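Long-range contacts in PurR transcriptional regulator (Vibrio parahaemolyticus, PDB 3D8U), which probably regulates transcription as a DNA-binding factor of the LacI family, with an effector-binding part of periplasmic binding protein-like fold: residues H114-F120 against S271-N275; P153-L157 against K174-D179; S181-L185 against T209-I213. The contacts are given in a common frame with arbitrary orientation. Residues are numbered along the deposited sequence.

Interaction 1. Residues H114-F120 against S271-N275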
loop_
_atom_site.group_PDB
_atom_site.type_symbol
_atom_site.label_atom_id
_atom_site.label_comp_id
_atom_site.label_asym_id
_atom_site.label_seq_id
_atom_site.Cartn_x
_atom_site.Cartn_y
_atom_site.Cartn_z
ATOM N N HIS B 114 -23.655 10.836 9.784
ATOM C CA HIS B 114 -23.182 12.093 9.281
ATOM C C HIS B 114 -23.953 12.487 8.015
ATOM O O HIS B 114 -24.652 13.491 8.025
ATOM C CB HIS B 114 -21.671 12.060 9.060
ATOM C CG HIS B 114 -21.126 13.302 8.417
ATOM N ND1 HIS B 114 -21.468 14.572 8.833
ATOM C CD2 HIS B 114 -20.264 13.469 7.390
ATOM C CE1 HIS B 114 -20.851 15.468 8.085
ATOM N NE2 HIS B 114 -20.120 14.821 7.198
ATOM N N LEU B 115 -23.852 11.681 6.957
ATOM C CA LEU B 115 -24.654 11.854 5.735
ATOM C C LEU B 115 -26.130 12.184 6.039
ATOM O O LEU B 115 -26.702 13.143 5.505
ATOM C CB LEU B 115 -24.611 10.578 4.898
ATOM C CG LEU B 115 -23.257 10.169 4.286
ATOM C CD1 LEU B 115 -23.331 8.858 3.576
ATOM C CD2 LEU B 115 -22.719 11.187 3.327
ATOM N N ILE B 116 -26.740 11.397 6.914
ATOM C CA ILE B 116 -28.085 11.667 7.310
ATOM C C ILE B 116 -28.228 13.004 8.058
ATOM O O ILE B 116 -29.071 13.826 7.681
ATOM C CB ILE B 116 -28.657 10.502 8.122
ATOM C CG1 ILE B 116 -28.446 9.191 7.369
ATOM C CG2 ILE B 116 -30.147 10.709 8.397
ATOM C CD1 ILE B 116 -28.775 7.941 8.175
ATOM N N GLU B 117 -27.451 13.254 9.112
ATOM C CA GLU B 117 -27.591 14.558 9.801
ATOM C C GLU B 117 -27.364 15.670 8.789
ATOM O O GLU B 117 -27.931 16.744 8.894
ATOM C CB GLU B 117 -26.625 14.727 10.971
ATOM C CG GLU B 117 -26.796 13.719 12.076
ATOM C CD GLU B 117 -25.528 13.493 12.881
ATOM O OE1 GLU B 117 -25.630 13.267 14.111
ATOM O OE2 GLU B 117 -24.425 13.525 12.282
ATOM N N GLN B 118 -26.546 15.379 7.792
ATOM C CA GLN B 118 -26.205 16.328 6.760
ATOM C C GLN B 118 -27.279 16.541 5.719
ATOM O O GLN B 118 -27.167 17.442 4.903
ATOM C CB GLN B 118 -24.948 15.844 6.031
ATOM C CG GLN B 118 -23.659 16.248 6.734
ATOM C CD GLN B 118 -23.531 17.725 6.811
ATOM O OE1 GLN B 118 -23.973 18.337 7.778
ATOM N NE2 GLN B 118 -22.985 18.324 5.766
ATOM N N GLY B 119 -28.287 15.687 5.692
ATOM C CA GLY B 119 -29.334 15.821 4.697
ATOM C C GLY B 119 -29.284 14.844 3.543
ATOM O O GLY B 119 -30.224 14.783 2.770
ATOM N N PHE B 120 -28.211 14.071 3.415
ATOM C CA PHE B 120 -28.091 13.087 2.338
ATOM C C PHE B 120 -28.724 11.758 2.748
ATOM O O PHE B 120 -28.085 10.857 3.308
ATOM C CB PHE B 120 -26.633 12.907 1.959
ATOM C CG PHE B 120 -25.949 14.189 1.568
ATOM C CD1 PHE B 120 -25.124 14.859 2.476
ATOM C CD2 PHE B 120 -26.146 14.742 0.310
ATOM C CE1 PHE B 120 -24.489 16.051 2.139
ATOM C CE2 PHE B 120 -25.544 15.930 -0.038
ATOM C CZ PHE B 120 -24.694 16.594 0.876
ATOM N N SER B 271 -16.691 16.588 0.399
ATOM C CA SER B 271 -17.622 15.637 -0.204
ATOM C C SER B 271 -18.867 15.345 0.646
ATOM O O SER B 271 -19.740 14.551 0.223
ATOM C CB SER B 271 -16.911 14.337 -0.506
ATOM O OG SER B 271 -16.627 13.670 0.711
ATOM N N THR B 272 -18.950 15.945 1.839
ATOM C CA THR B 272 -20.211 15.915 2.587
ATOM C C THR B 272 -20.703 17.251 3.022
ATOM O O THR B 272 -21.527 17.318 3.917
ATOM C CB THR B 272 -20.214 14.997 3.840
ATOM O OG1 THR B 272 -19.317 15.507 4.829
ATOM C CG2 THR B 272 -19.850 13.590 3.476
ATOM N N ALA B 273 -20.226 18.317 2.394
ATOM C CA ALA B 273 -20.476 19.659 2.930
ATOM C C ALA B 273 -21.812 20.194 2.442
ATOM O O ALA B 273 -22.421 19.640 1.519
ATOM C CB ALA B 273 -19.370 20.574 2.568
ATOM N N ILE B 274 -22.283 21.259 3.078
ATOM C CA ILE B 274 -23.542 21.870 2.678
ATOM C C ILE B 274 -23.464 23.375 2.881
ATOM O O ILE B 274 -23.153 23.840 3.979
ATOM C CB ILE B 274 -24.728 21.245 3.439
ATOM C CG1 ILE B 274 -26.023 22.010 3.140
ATOM C CG2 ILE B 274 -24.429 21.163 4.936
ATOM C CD1 ILE B 274 -27.140 21.894 4.244
ATOM N N ASN B 275 -23.712 24.129 1.810
ATOM C CA ASN B 275 -23.645 25.608 1.851
ATOM C C ASN B 275 -24.984 26.284 1.519
ATOM O O ASN B 275 -25.724 26.701 2.414
ATOM C CB ASN B 275 -22.524 26.148 0.936
ATOM C CG ASN B 275 -22.310 27.681 1.079
ATOM O OD1 ASN B 275 -22.891 28.342 1.956
ATOM N ND2 ASN B 275 -21.462 28.241 0.200
#

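Interaction 2. Residues P153-L157 against K174-D179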
loop_
_atom_site.group_PDB
_atom_site.type_symbol
_atom_site.label_atom_id
_atom_site.label_comp_id
_atom_site.label_asym_id
_atom_site.label_seq_id
_atom_site.Cartn_x
_atom_site.Cartn_y
_atom_site.Cartn_z
ATOM N N PRO B 153 -32.278 0.197 3.608
ATOM C CA PRO B 153 -30.835 -0.014 3.595
ATOM C C PRO B 153 -30.335 -1.177 2.709
ATOM O O PRO B 153 -29.493 -1.996 3.142
ATOM C CB PRO B 153 -30.597 -0.433 5.042
ATOM C CG PRO B 153 -31.812 -1.302 5.349
ATOM C CD PRO B 153 -32.930 -0.797 4.492
ATOM N N ASP B 154 -30.854 -1.281 1.497
ATOM C CA ASP B 154 -30.516 -2.433 0.681
ATOM C C ASP B 154 -29.902 -2.005 -0.627
ATOM O O ASP B 154 -30.176 -2.583 -1.656
ATOM C CB ASP B 154 -31.722 -3.409 0.506
ATOM C CG ASP B 154 -33.086 -2.693 0.530
ATOM O OD1 ASP B 154 -33.057 -1.425 0.666
ATOM O OD2 ASP B 154 -34.166 -3.381 0.414
ATOM N N HIS B 155 -29.079 -0.967 -0.588
ATOM C CA HIS B 155 -28.369 -0.537 -1.794
ATOM C C HIS B 155 -26.903 -0.568 -1.513
ATOM O O HIS B 155 -26.235 0.469 -1.315
ATOM C CB HIS B 155 -28.901 0.791 -2.384
ATOM C CG HIS B 155 -30.266 0.640 -2.978
ATOM N ND1 HIS B 155 -30.514 -0.175 -4.065
ATOM C CD2 HIS B 155 -31.478 1.091 -2.567
ATOM C CE1 HIS B 155 -31.810 -0.161 -4.338
ATOM N NE2 HIS B 155 -32.419 0.592 -3.439
ATOM N N PHE B 156 -26.420 -1.803 -1.464
ATOM C CA PHE B 156 -25.013 -2.039 -1.198
ATOM C C PHE B 156 -24.381 -3.017 -2.183
ATOM O O PHE B 156 -25.089 -3.871 -2.757
ATOM C CB PHE B 156 -24.812 -2.495 0.242
ATOM C CG PHE B 156 -25.403 -3.811 0.552
ATOM C CD1 PHE B 156 -26.632 -3.904 1.162
ATOM C CD2 PHE B 156 -24.725 -4.975 0.275
ATOM C CE1 PHE B 156 -27.192 -5.141 1.495
ATOM C CE2 PHE B 156 -25.294 -6.230 0.609
ATOM C CZ PHE B 156 -26.516 -6.289 1.226
ATOM N N LEU B 157 -23.063 -2.883 -2.369
ATOM C CA LEU B 157 -22.280 -3.843 -3.130
ATOM C C LEU B 157 -21.075 -4.271 -2.350
ATOM O O LEU B 157 -20.314 -3.398 -1.888
ATOM C CB LEU B 157 -21.756 -3.193 -4.400
ATOM C CG LEU B 157 -22.389 -3.426 -5.752
ATOM C CD1 LEU B 157 -23.766 -4.051 -5.631
ATOM C CD2 LEU B 157 -22.478 -2.076 -6.438
ATOM N N LYS B 174 -23.280 0.640 -10.968
ATOM C CA LYS B 174 -24.320 -0.348 -10.768
ATOM C C LYS B 174 -25.398 0.145 -9.786
ATOM O O LYS B 174 -26.585 -0.144 -9.953
ATOM C CB LYS B 174 -23.726 -1.666 -10.291
ATOM C CG LYS B 174 -22.683 -2.303 -11.219
ATOM C CD LYS B 174 -22.616 -3.799 -10.915
ATOM C CE LYS B 174 -21.392 -4.490 -11.513
ATOM N NZ LYS B 174 -20.190 -4.433 -10.612
ATOM N N LEU B 175 -24.985 0.900 -8.770
ATOM C CA LEU B 175 -25.934 1.512 -7.867
ATOM C C LEU B 175 -26.847 2.499 -8.608
ATOM O O LEU B 175 -28.063 2.410 -8.521
ATOM C CB LEU B 175 -25.200 2.178 -6.697
ATOM C CG LEU B 175 -24.550 1.275 -5.636
ATOM C CD1 LEU B 175 -24.268 2.079 -4.414
ATOM C CD2 LEU B 175 -25.430 0.114 -5.236
ATOM N N LEU B 176 -26.249 3.415 -9.362
ATOM C CA LEU B 176 -27.003 4.298 -10.247
ATOM C C LEU B 176 -27.990 3.550 -11.088
ATOM O O LEU B 176 -29.016 4.106 -11.433
ATOM C CB LEU B 176 -26.068 5.028 -11.201
ATOM C CG LEU B 176 -25.649 6.472 -10.935
ATOM C CD1 LEU B 176 -26.033 7.014 -9.546
ATOM C CD2 LEU B 176 -24.164 6.628 -11.178
ATOM N N LEU B 177 -27.670 2.318 -11.470
ATOM C CA LEU B 177 -28.494 1.608 -12.434
ATOM C C LEU B 177 -29.573 0.856 -11.689
ATOM O O LEU B 177 -30.665 0.621 -12.205
ATOM C CB LEU B 177 -27.640 0.658 -13.278
ATOM C CG LEU B 177 -28.290 -0.392 -14.191
ATOM C CD1 LEU B 177 -28.920 0.283 -15.367
ATOM C CD2 LEU B 177 -27.278 -1.372 -14.696
ATOM N N ARG B 178 -29.230 0.443 -10.475
ATOM C CA ARG B 178 -30.179 -0.109 -9.541
ATOM C C ARG B 178 -31.239 0.993 -9.343
ATOM O O ARG B 178 -32.427 0.747 -9.535
ATOM C CB ARG B 178 -29.445 -0.507 -8.240
ATOM C CG ARG B 178 -30.248 -1.344 -7.245
ATOM C CD ARG B 178 -29.410 -2.432 -6.573
ATOM N NE ARG B 178 -30.255 -3.512 -6.002
ATOM C CZ ARG B 178 -30.779 -4.580 -6.666
ATOM N NH1 ARG B 178 -30.604 -4.778 -7.983
ATOM N NH2 ARG B 178 -31.501 -5.475 -5.992
ATOM N N ASP B 179 -30.805 2.222 -9.050
ATOM C CA ASP B 179 -31.715 3.270 -8.593
ATOM C C ASP B 179 -31.079 4.667 -8.637
ATOM O O ASP B 179 -30.174 4.966 -7.880
ATOM C CB ASP B 179 -32.155 2.931 -7.169
ATOM C CG ASP B 179 -33.163 3.917 -6.605
ATOM O OD1 ASP B 179 -34.228 3.453 -6.132
ATOM O OD2 ASP B 179 -32.893 5.141 -6.611
#

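Interaction 3. Residues S181-L185 against T209-I213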
loop_
_atom_site.group_PDB
_atom_site.type_symbol
_atom_site.label_atom_id
_atom_site.label_comp_id
_atom_site.label_asym_id
_atom_site.label_seq_id
_atom_site.Cartn_x
_atom_site.Cartn_y
_atom_site.Cartn_z
ATOM N N SER B 181 -32.218 7.691 -7.820
ATOM C CA SER B 181 -32.400 8.662 -6.770
ATOM C C SER B 181 -31.174 8.706 -5.833
ATOM O O SER B 181 -30.981 9.694 -5.132
ATOM C CB SER B 181 -33.667 8.380 -5.989
ATOM O OG SER B 181 -33.454 7.218 -5.231
ATOM N N LEU B 182 -30.348 7.653 -5.844
ATOM C CA LEU B 182 -29.113 7.560 -5.031
ATOM C C LEU B 182 -28.483 8.913 -4.913
ATOM O O LEU B 182 -28.431 9.616 -5.903
ATOM C CB LEU B 182 -28.112 6.638 -5.696
ATOM C CG LEU B 182 -26.731 6.633 -5.041
ATOM C CD1 LEU B 182 -26.708 5.618 -3.929
ATOM C CD2 LEU B 182 -25.623 6.324 -6.031
ATOM N N ASN B 183 -28.009 9.291 -3.730
ATOM C CA ASN B 183 -27.404 10.610 -3.563
ATOM C C ASN B 183 -26.287 10.754 -2.520
ATOM O O ASN B 183 -25.862 11.860 -2.220
ATOM C CB ASN B 183 -28.476 11.677 -3.364
ATOM C CG ASN B 183 -29.048 11.697 -1.975
ATOM O OD1 ASN B 183 -28.461 11.196 -1.033
ATOM N ND2 ASN B 183 -30.199 12.305 -1.839
ATOM N N ALA B 184 -25.831 9.640 -1.961
ATOM C CA ALA B 184 -24.534 9.601 -1.269
ATOM C C ALA B 184 -23.909 8.184 -1.282
ATOM O O ALA B 184 -24.612 7.179 -1.524
ATOM C CB ALA B 184 -24.655 10.130 0.147
ATOM N N LEU B 185 -22.616 8.108 -0.996
ATOM C CA LEU B 185 -21.954 6.830 -0.946
ATOM C C LEU B 185 -21.119 6.631 0.302
ATOM O O LEU B 185 -20.392 7.549 0.712
ATOM C CB LEU B 185 -21.032 6.736 -2.142
ATOM C CG LEU B 185 -21.252 5.742 -3.267
ATOM C CD1 LEU B 185 -22.687 5.382 -3.400
ATOM C CD2 LEU B 185 -20.717 6.374 -4.551
ATOM N N THR B 209 -23.311 17.968 -4.192
ATOM C CA THR B 209 -24.722 18.312 -4.376
ATOM C C THR B 209 -25.527 17.360 -5.267
ATOM O O THR B 209 -26.732 17.513 -5.359
ATOM C CB THR B 209 -24.956 19.770 -4.808
ATOM O OG1 THR B 209 -24.392 19.970 -6.095
ATOM C CG2 THR B 209 -24.327 20.738 -3.822
ATOM N N ASP B 210 -24.888 16.389 -5.919
ATOM C CA ASP B 210 -25.648 15.309 -6.586
ATOM C C ASP B 210 -25.357 14.027 -5.879
ATOM O O ASP B 210 -26.235 13.258 -5.595
ATOM C CB ASP B 210 -25.282 15.144 -8.058
ATOM C CG ASP B 210 -25.697 16.321 -8.903
ATOM O OD1 ASP B 210 -26.896 16.695 -8.843
ATOM O OD2 ASP B 210 -24.829 16.851 -9.639
ATOM N N ILE B 211 -24.094 13.794 -5.605
ATOM C CA ILE B 211 -23.723 12.685 -4.786
ATOM C C ILE B 211 -22.737 13.178 -3.710
ATOM O O ILE B 211 -21.774 13.923 -4.010
ATOM C CB ILE B 211 -23.204 11.562 -5.687
ATOM C CG1 ILE B 211 -24.427 10.810 -6.269
ATOM C CG2 ILE B 211 -22.254 10.640 -4.934
ATOM C CD1 ILE B 211 -24.174 9.957 -7.478
ATOM N N ALA B 212 -23.028 12.837 -2.457
ATOM C CA ALA B 212 -22.072 13.063 -1.392
ATOM C C ALA B 212 -21.237 11.804 -1.182
ATOM O O ALA B 212 -21.724 10.709 -1.406
ATOM C CB ALA B 212 -22.791 13.422 -0.135
ATOM N N ILE B 213 -19.998 11.925 -0.736
ATOM C CA ILE B 213 -19.169 10.728 -0.585
ATOM C C ILE B 213 -18.497 10.676 0.783
ATOM O O ILE B 213 -18.029 11.703 1.303
ATOM C CB ILE B 213 -18.078 10.631 -1.720
ATOM C CG1 ILE B 213 -18.704 10.282 -3.086
ATOM C CG2 ILE B 213 -17.028 9.570 -1.403
ATOM C CD1 ILE B 213 -17.761 10.490 -4.297
#

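Interaction 1. Residues H114-F120 against S271-N275
His114 and Gln118, one helical turn apart near the C-terminal end of helix 104-117, hold the C-terminal tail of the chain. His114 has chi1 in the t well. Its CA-to-CB bond runs sideways, yet its ring reaches the tail, and His114 NE2 lies 2.6 Å from Thr272 OG1. This is a hydrogen bond at the ring edge, and either atom could be the donor. Thr272 OG1 is also hydrogen-bonded to Thr230 OG1. Gln118 is in an m,m conformation. This folds its amide toward the tail, and Gln118 NE2 donates to Thr272 O at 2.6 Å. Ile274 CG2 lies 3.3 Å from Gln118 NE2, a van der Waals contact beside the amide. Thr272 is the hub of the contact. Its p rotamer sends OG1 to the histidine and leaves Thr272 CG2 to pack on Leu115 CD2 at 3.7 Å. Leu115 (m,t) also packs on strands 184-187 and 212-215, touching Ala184 and Ala212. Phe120 points toward the tail with chi1 in the m well. The edge of its ring meets two carbonyls: Phe120 CE1 is 3.7 Å from Thr272 O, and Phe120 CZ is 3.9 Å from Ala273 O. Gly119 makes the turn possible. Its phi is 104°, where a CB would jam against the preceding carbonyl O. Phe120 N bonds to Leu115 O at 2.7 Å, and Gly119 N to Ile116 O at 2.8 Å. A glycine with positive phi and two bonds back into the last turn is the Schellman motif, here ending a helix that packs on the parallel sheet of an alpha/beta, periplasmic binding protein-like domain.

Interaction 2. Residues P153-L157 against K174-D179
Asp154 lies at the surface, where the chain approaches the sheet. Asp154 O is 4.4 Å from Arg178 NE, near the plane of the guanidinium, which is too long for a hydrogen bond. No hydrogen bond crosses between the two segments at all, and the contact rests on van der Waals packing. His155 is the first residue to make close contact. Its CA-to-CB bond points sideways, but with chi1 in the m well the ring reaches the end of helix 165-178. His155 ND1 is 3.4 Å from Arg178 CG, at the ring edge. Asp179 CB lies over one face of the ring, 4.2 Å from His155 CE1. The carboxylate of Asp179 is engaged elsewhere, with OD2 hydrogen-bonded to Ser181 OG. Backbone bonds from His155 and Leu157 to Phe125 place this segment beside strand 123-128, at the edge of the parallel sheet within this chain. Strand 156-159 and helix 165-178 begin a beta-alpha-beta crossover to the parallel strand 184-187, with strand 123-128 lying between the two strands. At Phe156 the side chain turns away from helix 165-178 and meets Trp142 and Gln143 of helix 133-148. Phe156 N is 4.3 Å from Leu175 CD2. Leu157 points the other way, toward helix 165-178. Leu157 CD2 packs on Leu175 CD2 at 3.9 Å and approaches Lys174 CB at 4.1 Å.

Interaction 3. Residues S181-L185 against T209-I213
Thr209 and Asp210 bring the chain up to the sheet. The side chain of Asp210 points away from the facing segment, but its carbonyl O approaches Asn183. Asp210 O lies 3.5 Å from Asn183 CA, in a CA-H...O contact. Ile211 comes next, close to Asn183 in register. Ile211 CA makes a second contact of this kind with Asn183 O at 3.4 Å. Ile211 CD1 is 4.2 Å from Leu182 CD2, an apolar contact. Ala212 opens the strand and pairs with Ala184. Ala212 N donates to Asn183 O at 3.0 Å, and Ala212 O accepts from Leu185 N at 2.8 Å. Ala212 O is also 3.0 Å from Ala184 CA. Ala184 CB and Ala212 CB are 3.8 Å apart on one face, where Leu115 and Phe120 cover them. Ile213 pairs with Leu185 and lies on the other face. Ile213 CG1 is 4.3 Å from Leu185 CB. On this face Ile213 touches Cys200 of helix 190-203, and its backbone O is hydrogen-bonded to Ser271 OG in the C-terminal tail. Ala212 thus bonds to the residues before and after Ala184, as parallel pairing requires. The end-to-end directions of 182-185 and 210-213 differ by 26°, as fits parallel neighbours. Strands 184-187 and 212-215, joined through helix 190-203, form a beta-alpha-beta unit in the parallel sheet of a periplasmic binding protein-like domain.

In the fold
From the N terminus, residues 114-120 come first, but their partner is the C-terminal tail. Interaction 1 therefore closes the widest loop, and the other two contacts lie within it. Interaction 2 closes a short loop from strand 156-159 to helix 165-178. Interaction 3 opens only afterwards and spans helix 190-203, so these two are in series and none of the three cross. Interactions 2 and 3 both involve strands of one parallel sheet; interaction 1 ties helix 104-117, which packs on that sheet, to the tail. Interactions 2 and 3 touch through Leu175 and Leu176 against Leu182, Leu185 and Ile211. Interactions 1 and 3 meet where Ser271 and Phe120 reach strand 212-215. Interactions 1 and 2 do not touch.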